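Local structure of arginine--tRNA ligase (Campylobacter jejuni, 3FNR) at residues Leu381-Val386 with Ile439-Ser444; Val116-Glu121 with Lys144-Val149; Pro251-Ala256 with Asn265-Ile270; Leu45-Ala50 with Tyr310-Lys315. The protein catalyses the ATP-dependent attachment of L-arginine to its cognate tRNA(Arg), releasing AMP and diphosphate, as a monomeric class I aminoacyl-tRNA synthetase. The protein carries 1 engineered substitution. All coordinates share one frame; numbering follows the deposited sequence.

Contact 1. Residues Leu381-Val386 with Ile439-Ser444. With SO4 (sulfate ion), chain B.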
loop_
_atom_site.group_PDB
_atom_site.type_symbol
_atom_site.label_atom_id
_atom_site.label_comp_id
_atom_site.label_asym_id
_atom_site.label_seq_id
_atom_site.Cartn_x
_atom_site.Cartn_y
_atom_site.Cartn_z
ATOM N N LEU A 381 -10.695 -22.577 9.048
ATOM C CA LEU A 381 -9.358 -23.157 8.920
ATOM C C LEU A 381 -8.727 -22.975 7.536
ATOM O O LEU A 381 -7.507 -23.032 7.400
ATOM C CB LEU A 381 -9.376 -24.637 9.316
ATOM C CG LEU A 381 -9.716 -24.880 10.788
ATOM C CD1 LEU A 381 -10.040 -26.342 11.029
ATOM C CD2 LEU A 381 -8.575 -24.421 11.697
ATOM N N ASN A 382 -9.567 -22.733 6.531
ATOM C CA ASN A 382 -9.141 -22.555 5.143
ATOM C C ASN A 382 -8.377 -21.246 4.873
ATOM O O ASN A 382 -7.910 -21.039 3.755
ATOM C CB ASN A 382 -10.363 -22.618 4.223
ATOM C CG ASN A 382 -9.996 -22.778 2.745
ATOM O OD1 ASN A 382 -10.511 -22.055 1.883
ATOM N ND2 ASN A 382 -9.102 -23.712 2.452
ATOM N N LEU A 383 -8.266 -20.369 5.878
ATOM C CA LEU A 383 -7.554 -19.089 5.731
ATOM C C LEU A 383 -6.120 -19.272 5.228
ATOM O O LEU A 383 -5.703 -18.566 4.319
ATOM C CB LEU A 383 -7.571 -18.279 7.039
ATOM C CG LEU A 383 -6.870 -16.909 7.061
ATOM C CD1 LEU A 383 -7.419 -15.959 6.015
ATOM C CD2 LEU A 383 -6.945 -16.276 8.432
ATOM N N LYS A 384 -5.402 -20.244 5.792
ATOM C CA LYS A 384 -4.024 -20.568 5.392
ATOM C C LYS A 384 -3.873 -20.755 3.885
ATOM O O LYS A 384 -3.012 -20.130 3.270
ATOM C CB LYS A 384 -3.557 -21.834 6.112
ATOM C CG LYS A 384 -2.038 -22.019 6.144
ATOM C CD LYS A 384 -1.672 -23.477 6.395
ATOM C CE LYS A 384 -0.379 -23.621 7.194
ATOM N NZ LYS A 384 0.757 -22.766 6.728
ATOM N N ALA A 385 -4.730 -21.601 3.306
ATOM C CA ALA A 385 -4.752 -21.851 1.865
ATOM C C ALA A 385 -5.018 -20.571 1.079
ATOM O O ALA A 385 -4.340 -20.294 0.100
ATOM C CB ALA A 385 -5.816 -22.905 1.525
ATOM N N VAL A 386 -6.007 -19.802 1.524
ATOM C CA VAL A 386 -6.378 -18.550 0.871
ATOM C C VAL A 386 -5.203 -17.570 0.839
ATOM O O VAL A 386 -4.899 -17.028 -0.223
ATOM C CB VAL A 386 -7.616 -17.906 1.543
ATOM C CG1 VAL A 386 -7.915 -16.542 0.930
ATOM C CG2 VAL A 386 -8.836 -18.831 1.392
ATOM N N ILE A 439 -11.117 -13.958 11.351
ATOM C CA ILE A 439 -11.506 -12.585 11.032
ATOM C C ILE A 439 -10.383 -11.636 11.451
ATOM O O ILE A 439 -9.890 -10.840 10.632
ATOM C CB ILE A 439 -12.874 -12.212 11.669
ATOM C CG1 ILE A 439 -14.004 -12.902 10.901
ATOM C CG2 ILE A 439 -13.097 -10.700 11.677
ATOM C CD1 ILE A 439 -15.359 -12.798 11.544
ATOM N N LYS A 440 -9.942 -11.790 12.699
ATOM C CA LYS A 440 -8.878 -10.982 13.296
ATOM C C LYS A 440 -7.551 -11.098 12.541
ATOM O O LYS A 440 -6.930 -10.084 12.219
ATOM C CB LYS A 440 -8.691 -11.376 14.766
ATOM C CG LYS A 440 -7.579 -10.630 15.476
ATOM C CD LYS A 440 -7.876 -10.504 16.954
ATOM C CE LYS A 440 -7.063 -11.471 17.772
ATOM N NZ LYS A 440 -5.749 -10.859 18.097
ATOM N N THR A 441 -7.127 -12.331 12.274
ATOM C CA THR A 441 -5.917 -12.595 11.509
ATOM C C THR A 441 -5.957 -11.915 10.133
ATOM O O THR A 441 -5.122 -11.059 9.853
ATOM C CB THR A 441 -5.659 -14.111 11.374
ATOM O OG1 THR A 441 -5.557 -14.688 12.687
ATOM C CG2 THR A 441 -4.375 -14.388 10.588
ATOM N N ALA A 442 -6.942 -12.265 9.307
ATOM C CA ALA A 442 -7.039 -11.733 7.947
ATOM C C ALA A 442 -7.130 -10.207 7.931
ATOM O O ALA A 442 -6.426 -9.551 7.148
ATOM C CB ALA A 442 -8.218 -12.342 7.218
ATOM N N PHE A 443 -7.986 -9.661 8.799
ATOM C CA PHE A 443 -8.121 -8.210 8.973
ATOM C C PHE A 443 -6.799 -7.529 9.316
ATOM O O PHE A 443 -6.509 -6.468 8.781
ATOM C CB PHE A 443 -9.142 -7.868 10.061
ATOM C CG PHE A 443 -10.439 -7.303 9.545
ATOM C CD1 PHE A 443 -11.492 -7.068 10.422
ATOM C CD2 PHE A 443 -10.615 -6.998 8.199
ATOM C CE1 PHE A 443 -12.693 -6.536 9.970
ATOM C CE2 PHE A 443 -11.809 -6.472 7.738
ATOM C CZ PHE A 443 -12.852 -6.235 8.621
ATOM N N SER A 444 -6.006 -8.128 10.205
ATOM C CA SER A 444 -4.740 -7.511 10.631
ATOM C C SER A 444 -3.733 -7.386 9.489
ATOM O O SER A 444 -2.921 -6.452 9.474
ATOM C CB SER A 444 -4.120 -8.258 11.817
ATOM O OG SER A 444 -3.598 -9.511 11.419
HETATM S S SO4 B . 4.358 -23.430 5.254
HETATM O O1 SO4 B . 4.922 -24.706 4.807
HETATM O O2 SO4 B . 5.404 -22.678 5.929
HETATM O O3 SO4 B . 3.882 -22.691 4.087
HETATM O O4 SO4 B . 3.250 -23.641 6.177
#

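Contact 2. Residues Val116-Glu121 with Lys144-Val149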
loop_
_atom_site.group_PDB
_atom_site.type_symbol
_atom_site.label_atom_id
_atom_site.label_comp_id
_atom_site.label_asym_id
_atom_site.label_seq_id
_atom_site.Cartn_x
_atom_site.Cartn_y
_atom_site.Cartn_z
ATOM N N VAL A 116 0.055 27.321 2.270
ATOM C CA VAL A 116 -0.045 28.507 3.114
ATOM C C VAL A 116 0.324 28.210 4.573
ATOM O O VAL A 116 0.863 29.080 5.255
ATOM C CB VAL A 116 -1.408 29.276 2.966
ATOM C CG1 VAL A 116 -1.689 29.612 1.503
ATOM C CG2 VAL A 116 -2.576 28.512 3.577
ATOM N N ASP A 117 0.059 26.982 5.034
ATOM C CA ASP A 117 0.443 26.545 6.389
ATOM C C ASP A 117 1.962 26.443 6.528
ATOM O O ASP A 117 2.541 26.827 7.550
ATOM C CB ASP A 117 -0.186 25.185 6.733
ATOM C CG ASP A 117 -1.708 25.221 6.767
ATOM O OD1 ASP A 117 -2.315 24.128 6.824
ATOM O OD2 ASP A 117 -2.302 26.324 6.719
ATOM N N LEU A 118 2.583 25.920 5.476
ATOM C CA LEU A 118 4.018 25.728 5.397
ATOM C C LEU A 118 4.740 27.069 5.264
ATOM O O LEU A 118 5.825 27.244 5.818
ATOM C CB LEU A 118 4.329 24.822 4.204
ATOM C CG LEU A 118 5.688 24.163 3.998
ATOM C CD1 LEU A 118 6.131 23.370 5.218
ATOM C CD2 LEU A 118 5.592 23.273 2.776
ATOM N N ALA A 119 4.126 28.004 4.533
ATOM C CA ALA A 119 4.608 29.383 4.425
ATOM C C ALA A 119 4.602 30.115 5.771
ATOM O O ALA A 119 5.487 30.925 6.045
ATOM C CB ALA A 119 3.778 30.142 3.426
ATOM N N LYS A 120 3.592 29.832 6.593
ATOM C CA LYS A 120 3.500 30.373 7.947
ATOM C C LYS A 120 4.557 29.752 8.848
ATOM O O LYS A 120 5.095 30.423 9.733
ATOM C CB LYS A 120 2.109 30.140 8.539
ATOM C CG LYS A 120 1.048 31.115 8.049
ATOM C CD LYS A 120 -0.243 31.014 8.867
ATOM C CE LYS A 120 -0.102 31.675 10.240
ATOM N NZ LYS A 120 -1.363 31.618 11.034
ATOM N N GLU A 121 4.838 28.469 8.621
ATOM C CA GLU A 121 5.920 27.772 9.309
ATOM C C GLU A 121 7.266 28.341 8.882
ATOM O O GLU A 121 8.163 28.497 9.710
ATOM C CB GLU A 121 5.879 26.269 9.019
ATOM C CG GLU A 121 5.267 25.407 10.114
ATOM C CD GLU A 121 5.352 23.913 9.799
ATOM O OE1 GLU A 121 5.980 23.170 10.587
ATOM O OE2 GLU A 121 4.800 23.483 8.758
ATOM N N LYS A 144 10.949 20.327 1.526
ATOM C CA LYS A 144 10.805 18.952 1.054
ATOM C C LYS A 144 10.937 17.962 2.205
ATOM O O LYS A 144 10.342 16.884 2.165
ATOM C CB LYS A 144 11.784 18.632 -0.094
ATOM C CG LYS A 144 13.263 18.496 0.284
ATOM C CD LYS A 144 13.699 17.044 0.467
ATOM C CE LYS A 144 15.221 16.925 0.514
ATOM N NZ LYS A 144 15.818 17.336 1.804
ATOM N N ASP A 145 11.714 18.342 3.221
ATOM C CA ASP A 145 11.835 17.558 4.442
ATOM C C ASP A 145 10.554 17.603 5.276
ATOM O O ASP A 145 10.205 16.618 5.924
ATOM C CB ASP A 145 13.038 18.019 5.270
ATOM C CG ASP A 145 14.360 17.464 4.748
ATOM O OD1 ASP A 145 14.379 16.317 4.243
ATOM O OD2 ASP A 145 15.384 18.174 4.853
ATOM N N LYS A 146 9.865 18.744 5.252
ATOM C CA LYS A 146 8.588 18.889 5.951
ATOM C C LYS A 146 7.501 18.095 5.228
ATOM O O LYS A 146 6.678 17.441 5.869
ATOM C CB LYS A 146 8.177 20.362 6.057
ATOM C CG LYS A 146 9.008 21.223 7.009
ATOM C CD LYS A 146 8.427 21.272 8.421
ATOM C CE LYS A 146 9.191 20.383 9.389
ATOM N NZ LYS A 146 8.876 20.721 10.809
ATOM N N MET A 147 7.518 18.150 3.897
ATOM C CA MET A 147 6.580 17.391 3.070
ATOM C C MET A 147 6.772 15.888 3.171
ATOM O O MET A 147 5.806 15.137 3.112
ATOM C CB MET A 147 6.645 17.836 1.609
ATOM C CG MET A 147 6.107 19.236 1.350
ATOM S SD MET A 147 4.356 19.470 1.707
ATOM C CE MET A 147 4.371 19.876 3.455
ATOM N N LEU A 148 8.016 15.460 3.333
ATOM C CA LEU A 148 8.321 14.056 3.540
ATOM C C LEU A 148 7.812 13.595 4.897
ATOM O O LEU A 148 7.389 12.449 5.044
ATOM C CB LEU A 148 9.825 13.811 3.429
ATOM C CG LEU A 148 10.275 12.456 2.889
ATOM C CD1 LEU A 148 9.693 12.194 1.509
ATOM C CD2 LEU A 148 11.786 12.407 2.843
ATOM N N VAL A 149 7.861 14.492 5.881
ATOM C CA VAL A 149 7.262 14.253 7.190
ATOM C C VAL A 149 5.740 14.136 7.033
ATOM O O VAL A 149 5.131 13.222 7.603
ATOM C CB VAL A 149 7.677 15.344 8.237
ATOM C CG1 VAL A 149 6.696 15.423 9.407
ATOM C CG2 VAL A 149 9.082 15.079 8.756
#

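Contact 3. Residues Pro251-Ala256 with Asn265-Ile270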
loop_
_atom_site.group_PDB
_atom_site.type_symbol
_atom_site.label_atom_id
_atom_site.label_comp_id
_atom_site.label_asym_id
_atom_site.label_seq_id
_atom_site.Cartn_x
_atom_site.Cartn_y
_atom_site.Cartn_z
ATOM N N PRO A 251 8.884 -1.864 -21.191
ATOM C CA PRO A 251 9.931 -2.458 -22.031
ATOM C C PRO A 251 11.307 -1.786 -21.958
ATOM O O PRO A 251 12.309 -2.489 -22.005
ATOM C CB PRO A 251 9.363 -2.321 -23.449
ATOM C CG PRO A 251 7.904 -2.271 -23.254
ATOM C CD PRO A 251 7.747 -1.431 -22.026
ATOM N N ARG A 252 11.356 -0.460 -21.828
ATOM C CA ARG A 252 12.639 0.257 -21.745
ATOM C C ARG A 252 13.377 0.008 -20.429
ATOM O O ARG A 252 14.603 0.083 -20.383
ATOM C CB ARG A 252 12.479 1.766 -21.995
ATOM C CG ARG A 252 11.893 2.565 -20.842
ATOM C CD ARG A 252 11.460 3.956 -21.275
ATOM N NE ARG A 252 10.237 3.891 -22.062
ATOM C CZ ARG A 252 9.516 4.940 -22.422
ATOM N NH1 ARG A 252 8.416 4.759 -23.134
ATOM N NH2 ARG A 252 9.880 6.163 -22.067
ATOM N N MET A 253 12.636 -0.314 -19.372
ATOM C CA MET A 253 13.261 -0.604 -18.098
ATOM C C MET A 253 13.788 -2.033 -18.074
ATOM O O MET A 253 14.887 -2.276 -17.580
ATOM C CB MET A 253 12.309 -0.294 -16.938
ATOM C CG MET A 253 12.977 -0.151 -15.543
ATOM S SD MET A 253 14.299 1.090 -15.331
ATOM C CE MET A 253 13.688 2.383 -16.351
ATOM N N LYS A 254 13.026 -2.969 -18.636
ATOM C CA LYS A 254 13.480 -4.361 -18.749
ATOM C C LYS A 254 14.728 -4.463 -19.630
ATOM O O LYS A 254 15.646 -5.234 -19.328
ATOM C CB LYS A 254 12.374 -5.258 -19.318
ATOM C CG LYS A 254 11.062 -5.219 -18.561
ATOM C CD LYS A 254 11.054 -6.149 -17.370
ATOM C CE LYS A 254 9.638 -6.610 -17.065
ATOM N NZ LYS A 254 9.622 -7.762 -16.128
ATOM N N ALA A 255 14.739 -3.678 -20.711
ATOM C CA ALA A 255 15.858 -3.592 -21.654
ATOM C C ALA A 255 17.120 -3.091 -20.972
ATOM O O ALA A 255 18.201 -3.633 -21.189
ATOM C CB ALA A 255 15.492 -2.671 -22.822
ATOM N N ALA A 256 16.960 -2.070 -20.131
ATOM C CA ALA A 256 18.052 -1.508 -19.343
ATOM C C ALA A 256 18.645 -2.539 -18.397
ATOM O O ALA A 256 19.866 -2.652 -18.290
ATOM C CB ALA A 256 17.564 -0.309 -18.565
ATOM N N ASN A 265 13.290 -10.795 -15.824
ATOM C CA ASN A 265 12.199 -11.516 -15.167
ATOM C C ASN A 265 12.230 -11.410 -13.638
ATOM O O ASN A 265 11.248 -11.734 -12.979
ATOM C CB ASN A 265 12.182 -12.990 -15.578
ATOM C CG ASN A 265 11.642 -13.203 -16.983
ATOM O OD1 ASN A 265 10.949 -12.348 -17.543
ATOM N ND2 ASN A 265 11.956 -14.358 -17.559
ATOM N N ASN A 266 13.357 -10.970 -13.086
ATOM C CA ASN A 266 13.473 -10.708 -11.651
ATOM C C ASN A 266 13.024 -9.298 -11.257
ATOM O O ASN A 266 13.090 -8.924 -10.085
ATOM C CB ASN A 266 14.888 -11.007 -11.162
ATOM C CG ASN A 266 15.208 -12.499 -11.196
ATOM O OD1 ASN A 266 14.306 -13.337 -11.212
ATOM N ND2 ASN A 266 16.492 -12.836 -11.207
ATOM N N LEU A 267 12.566 -8.528 -12.247
ATOM C CA LEU A 267 11.845 -7.286 -12.007
ATOM C C LEU A 267 10.374 -7.481 -12.368
ATOM O O LEU A 267 10.011 -7.646 -13.538
ATOM C CB LEU A 267 12.465 -6.118 -12.783
ATOM C CG LEU A 267 11.881 -4.716 -12.537
ATOM C CD1 LEU A 267 12.036 -4.253 -11.090
ATOM C CD2 LEU A 267 12.522 -3.713 -13.466
ATOM N N GLU A 268 9.536 -7.482 -11.343
ATOM C CA GLU A 268 8.109 -7.721 -11.485
ATOM C C GLU A 268 7.391 -6.388 -11.381
ATOM O O GLU A 268 7.487 -5.718 -10.356
ATOM C CB GLU A 268 7.661 -8.688 -10.379
ATOM C CG GLU A 268 6.161 -8.934 -10.291
ATOM C CD GLU A 268 5.762 -9.804 -9.099
ATOM O OE1 GLU A 268 6.587 -10.624 -8.621
ATOM O OE2 GLU A 268 4.609 -9.659 -8.637
ATOM N N ILE A 269 6.700 -5.981 -12.446
ATOM C CA ILE A 269 5.933 -4.731 -12.425
ATOM C C ILE A 269 4.454 -5.032 -12.174
ATOM O O ILE A 269 3.815 -5.739 -12.960
ATOM C CB ILE A 269 6.054 -3.907 -13.754
ATOM C CG1 ILE A 269 7.511 -3.744 -14.215
ATOM C CG2 ILE A 269 5.348 -2.560 -13.618
ATOM C CD1 ILE A 269 8.428 -3.030 -13.242
ATOM N N ILE A 270 3.919 -4.498 -11.079
ATOM C CA ILE A 270 2.483 -4.578 -10.787
ATOM C C ILE A 270 1.815 -3.253 -11.140
ATOM O O ILE A 270 2.260 -2.200 -10.704
ATOM C CB ILE A 270 2.233 -4.919 -9.312
ATOM C CG1 ILE A 270 2.700 -6.345 -9.014
ATOM C CG2 ILE A 270 0.754 -4.721 -8.931
ATOM C CD1 ILE A 270 2.711 -6.680 -7.552
HETATM O O HOH W 1 6.655 -7.712 -14.970
#

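Contact 4. Residues Leu45-Ala50 with Tyr310-Lys315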
loop_
_atom_site.group_PDB
_atom_site.type_symbol
_atom_site.label_atom_id
_atom_site.label_comp_id
_atom_site.label_asym_id
_atom_site.label_seq_id
_atom_site.Cartn_x
_atom_site.Cartn_y
_atom_site.Cartn_z
ATOM N N LEU A 45 -0.081 13.381 -0.104
ATOM C CA LEU A 45 -0.453 12.332 -1.051
ATOM C C LEU A 45 -1.820 12.578 -1.679
ATOM O O LEU A 45 -2.784 12.915 -0.996
ATOM C CB LEU A 45 -0.416 10.959 -0.378
ATOM C CG LEU A 45 0.949 10.478 0.114
ATOM C CD1 LEU A 45 0.857 9.074 0.669
ATOM C CD2 LEU A 45 1.968 10.534 -1.006
ATOM N N HIS A 46 -1.881 12.445 -2.997
ATOM C CA HIS A 46 -3.144 12.522 -3.701
ATOM C C HIS A 46 -3.855 11.182 -3.549
ATOM O O HIS A 46 -3.242 10.190 -3.138
ATOM C CB HIS A 46 -2.912 12.866 -5.168
ATOM C CG HIS A 46 -2.293 14.213 -5.382
ATOM N ND1 HIS A 46 -1.547 14.520 -6.501
ATOM C CD2 HIS A 46 -2.300 15.331 -4.618
ATOM C CE1 HIS A 46 -1.130 15.770 -6.419
ATOM N NE2 HIS A 46 -1.571 16.285 -5.286
ATOM N N ILE A 47 -5.146 11.159 -3.865
ATOM C CA ILE A 47 -5.952 9.949 -3.737
ATOM C C ILE A 47 -5.523 8.856 -4.730
ATOM O O ILE A 47 -5.636 7.675 -4.425
ATOM C CB ILE A 47 -7.488 10.262 -3.793
ATOM C CG1 ILE A 47 -8.330 9.069 -3.319
ATOM C CG2 ILE A 47 -7.922 10.737 -5.175
ATOM C CD1 ILE A 47 -7.963 8.533 -1.936
ATOM N N GLY A 48 -4.976 9.259 -5.880
ATOM C CA GLY A 48 -4.474 8.321 -6.885
ATOM C C GLY A 48 -3.296 7.468 -6.444
ATOM O O GLY A 48 -2.974 6.468 -7.088
ATOM N N HIS A 49 -2.651 7.861 -5.346
ATOM C CA HIS A 49 -1.579 7.074 -4.738
ATOM C C HIS A 49 -2.109 5.978 -3.811
ATOM O O HIS A 49 -1.356 5.086 -3.409
ATOM C CB HIS A 49 -0.634 7.978 -3.935
ATOM C CG HIS A 49 0.229 8.864 -4.781
ATOM N ND1 HIS A 49 0.108 10.237 -4.786
ATOM C CD2 HIS A 49 1.223 8.570 -5.653
ATOM C CE1 HIS A 49 0.988 10.750 -5.626
ATOM N NE2 HIS A 49 1.675 9.760 -6.167
ATOM N N ALA A 50 -3.397 6.048 -3.476
ATOM C CA ALA A 50 -3.962 5.220 -2.410
ATOM C C ALA A 50 -3.989 3.727 -2.728
ATOM O O ALA A 50 -3.612 2.915 -1.875
ATOM C CB ALA A 50 -5.345 5.725 -1.997
ATOM N N TYR A 310 -10.079 -1.389 3.046
ATOM C CA TYR A 310 -10.972 -2.386 2.471
ATOM C C TYR A 310 -11.238 -2.095 1.002
ATOM O O TYR A 310 -10.998 -2.946 0.142
ATOM C CB TYR A 310 -12.301 -2.486 3.229
ATOM C CG TYR A 310 -13.117 -3.686 2.766
ATOM C CD1 TYR A 310 -13.943 -3.615 1.629
ATOM C CD2 TYR A 310 -13.026 -4.905 3.433
ATOM C CE1 TYR A 310 -14.660 -4.734 1.181
ATOM C CE2 TYR A 310 -13.736 -6.021 3.002
ATOM C CZ TYR A 310 -14.545 -5.931 1.878
ATOM O OH TYR A 310 -15.243 -7.043 1.473
ATOM N N ILE A 311 -11.765 -0.903 0.740
ATOM C CA ILE A 311 -12.214 -0.487 -0.574
ATOM C C ILE A 311 -11.091 -0.622 -1.587
ATOM O O ILE A 311 -11.291 -1.193 -2.656
ATOM C CB ILE A 311 -12.716 0.978 -0.540
ATOM C CG1 ILE A 311 -14.015 1.075 0.259
ATOM C CG2 ILE A 311 -12.940 1.520 -1.941
ATOM C CD1 ILE A 311 -14.333 2.485 0.743
ATOM N N PHE A 312 -9.899 -0.146 -1.223
ATOM C CA PHE A 312 -8.783 -0.097 -2.167
ATOM C C PHE A 312 -8.103 -1.443 -2.429
ATOM O O PHE A 312 -7.237 -1.551 -3.297
ATOM C CB PHE A 312 -7.790 1.010 -1.780
ATOM C CG PHE A 312 -8.269 2.389 -2.152
ATOM C CD1 PHE A 312 -7.912 2.954 -3.369
ATOM C CD2 PHE A 312 -9.118 3.100 -1.314
ATOM C CE1 PHE A 312 -8.363 4.217 -3.732
ATOM C CE2 PHE A 312 -9.584 4.363 -1.677
ATOM C CZ PHE A 312 -9.199 4.921 -2.887
ATOM N N LEU A 313 -8.517 -2.463 -1.684
ATOM C CA LEU A 313 -8.025 -3.820 -1.867
ATOM C C LEU A 313 -9.056 -4.721 -2.549
ATOM O O LEU A 313 -8.739 -5.840 -2.939
ATOM C CB LEU A 313 -7.654 -4.414 -0.513
ATOM C CG LEU A 313 -6.612 -5.525 -0.491
ATOM C CD1 LEU A 313 -5.219 -4.950 -0.745
ATOM C CD2 LEU A 313 -6.679 -6.243 0.838
ATOM N N SER A 314 -10.270 -4.204 -2.725
ATOM C CA SER A 314 -11.454 -5.036 -2.947
ATOM C C SER A 314 -11.647 -5.543 -4.370
ATOM O O SER A 314 -12.515 -6.379 -4.617
ATOM C CB SER A 314 -12.719 -4.301 -2.475
ATOM O OG SER A 314 -12.961 -3.159 -3.278
ATOM N N LYS A 315 -10.856 -5.045 -5.308
ATOM C CA LYS A 315 -10.929 -5.549 -6.673
ATOM C C LYS A 315 -9.537 -5.714 -7.265
ATOM O O LYS A 315 -8.616 -4.969 -6.905
ATOM C CB LYS A 315 -11.822 -4.641 -7.541
ATOM C CG LYS A 315 -12.324 -5.240 -8.876
ATOM C CD LYS A 315 -13.367 -6.370 -8.729
ATOM C CE LYS A 315 -12.756 -7.788 -8.741
ATOM N NZ LYS A 315 -11.874 -8.071 -9.913
#

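Contact 1. Residues Leu381-Val386 with Ile439-Ser444
With chi1 at -180°, Leu383 carries its CG trans to the backbone nitrogen and points its isobutyl fork toward the helix of Thr441 and Ala442, slanting past the threonine side chain. The two helices, 383-393 and 425-445, belong to the all-helical DALR anticodon-binding domain of arginyl-tRNA synthetases, and here one branched side chain divides its two methyls between consecutive residues of the partner helix. CD1 meets CB of Ala442 at 3.9 Å, while CD2 lies 3.8 Å from CG2 of Thr441. Thr441 is turned with OG1 beside its own backbone nitrogen (chi1 -58°), which presents the methyl to the leucine and lets the hydroxyl bond to the carbonyl of Leu437, one helical turn earlier. Its polar atom is thus satisfied within the helix although the residue is buried. Phe22 touches both Leu383 and Thr441, and Tyr402 of helix 398-416 also packs on Leu383. One residue on, Lys384 leads to a sulfate ion, probably from the crystallisation liquor, which Glu26 N and Lys28 NZ also bind; the lysine chain bends near its end and places NZ 2.7 Å from the sulfate O4.

Contact 2. Residues Val116-Glu121 with Lys144-Val149
Leu118 puts one methyl against each of two neighbouring residues of helix 136-157, and the shapes of three long side chains decide how they fit. Its CG stands trans to the backbone nitrogen (chi1 -166°), which sends the fork across the gap between the helices. CD1 comes to 3.7 Å from CB of Lys146, so the lysine is met at the root of its chain, the two side chains slanting past one another. CD2 instead meets the end of Met147, whose CE lies 3.7 Å away, and these two chains point tip to tip. Met147 leaves its backbone without aiming at the other helix; bends at chi2 (-63°) and chi3 fold the thioether back toward the leucine, with SD 4.1 Å from Leu118 CD2.

Lys146 is also kinked, at chi2 and chi3. Beyond its apolar root, the amino group approaches the carboxylate of Glu121, whose chain is extended past CG. The ion pair is long, 3.8 Å from Lys146 NZ to Glu121 OE1, and probably contributes only modestly at this exposed margin.

The axes of the two short segments approach to 11.7 Å, with 127° between their N-to-C directions, so side chains bridge most of the separation. In the helical connection between strands 69-76 and 165-167 of the catalytic domain, Trp142 of helix 136-157 packs on both Leu118 and Glu121, while Ile90 of helix 80-98 packs against Leu118.

Contact 3. Residues Pro251-Ala256 with Asn265-Ile270
In the beta-alpha-beta unit formed by strand 237-243, helix 250-258 and strand 267-279, Lys254 and Met253 of the helix meet the beginning of the second strand. The lysine makes the polar link. Its CG lies trans to its own carbonyl carbon (chi1 -55°), and after a bend at chi2 the chain runs out to the strand, where NZ donates a 2.6 Å hydrogen bond to the carbonyl oxygen of Leu267. The C=O...N angle of 170° makes this an almost head-on approach to the oxygen. NZ also bonds to the carbonyl of Ser264 and to a water, which accepts from the amino group and from the backbone N-H of Ile269.

The fold is the Rossmann-type one of class I synthetases, and the unit's two strands are parallel neighbours in its sheet: Glu268 exchanges backbone hydrogen bonds with Cys238 and Asn240. Beside the lysine the contact turns apolar. Met253 CG lies 4.1 Å from Leu267 CD2, but the end of the methionine leads away, and the residue also packs on Leu220 and Asp223 of helix 219-231. Leu267 points toward the helix, with its CG trans to the backbone nitrogen, and also touches Cys238.

Contact 4. Residues Leu45-Ala50 with Tyr310-Lys315
The Phe312 ring is met over one face by the methyl of Ala50, while CD1 of Ile47 lies obliquely to it, neither over the face nor at the edge. Ala50 CB sits 3.8 Å above the ring plane, offset toward the rim, and lies 4.0 Å from the ring centroid in a CH-pi contact. The nearest ring atom to this methyl is Phe312 CE1. The side chains of Ile47 and Phe312 run at about a right angle to each other, and Ile47 CD1 stops 3.9 Å from Phe312 CZ at the far end of the ring. That reach follows from its torsions, because CG1 trans to the backbone nitrogen (chi1 -166°) brings CD1 nearer although the side chain does not start out toward the ring.

Ile47 belongs to the HIGH region, the nucleotide-binding signature of class I synthetases, which ends in the tetrapeptide His46-Ile47-Gly48-His49. Ala50 follows it at the start of helix 50-65. The same stretch stacks His46 on Phe293.

Phe312 lies in a type I turn from Ile311 to Ser314. Ile311 O receives both the backbone nitrogen and the hydroxyl of Ser314 from the same face of its carbonyl plane, the OG bond measuring 2.7 Å. Around this turn, Ile311 packs on Leu321 and Phe323 of strand 321-324, and Tyr310 reaches helices 336-353 and 398-416.

Contacts 1, 3 and 4 are buried, whereas contact 2 is only partly so and carries a long ion pair at its exposed edge. The centre of contact 4 lies about 8 Å from the centre of the chain, and this contact closes a long loop within which contacts 2 and 3 are nested; all three belong to the catalytic domain, while contact 1 belongs to the anticodon-binding domain and lies opposite contact 2 across the chain's centre. Leucine forks serve helix pairs in contacts 1 and 2, an aromatic face serves contact 4, and contact 3 alone has a direct hydrogen bond between its segments. Helix 398-416 borders both contact 1 and contact 4.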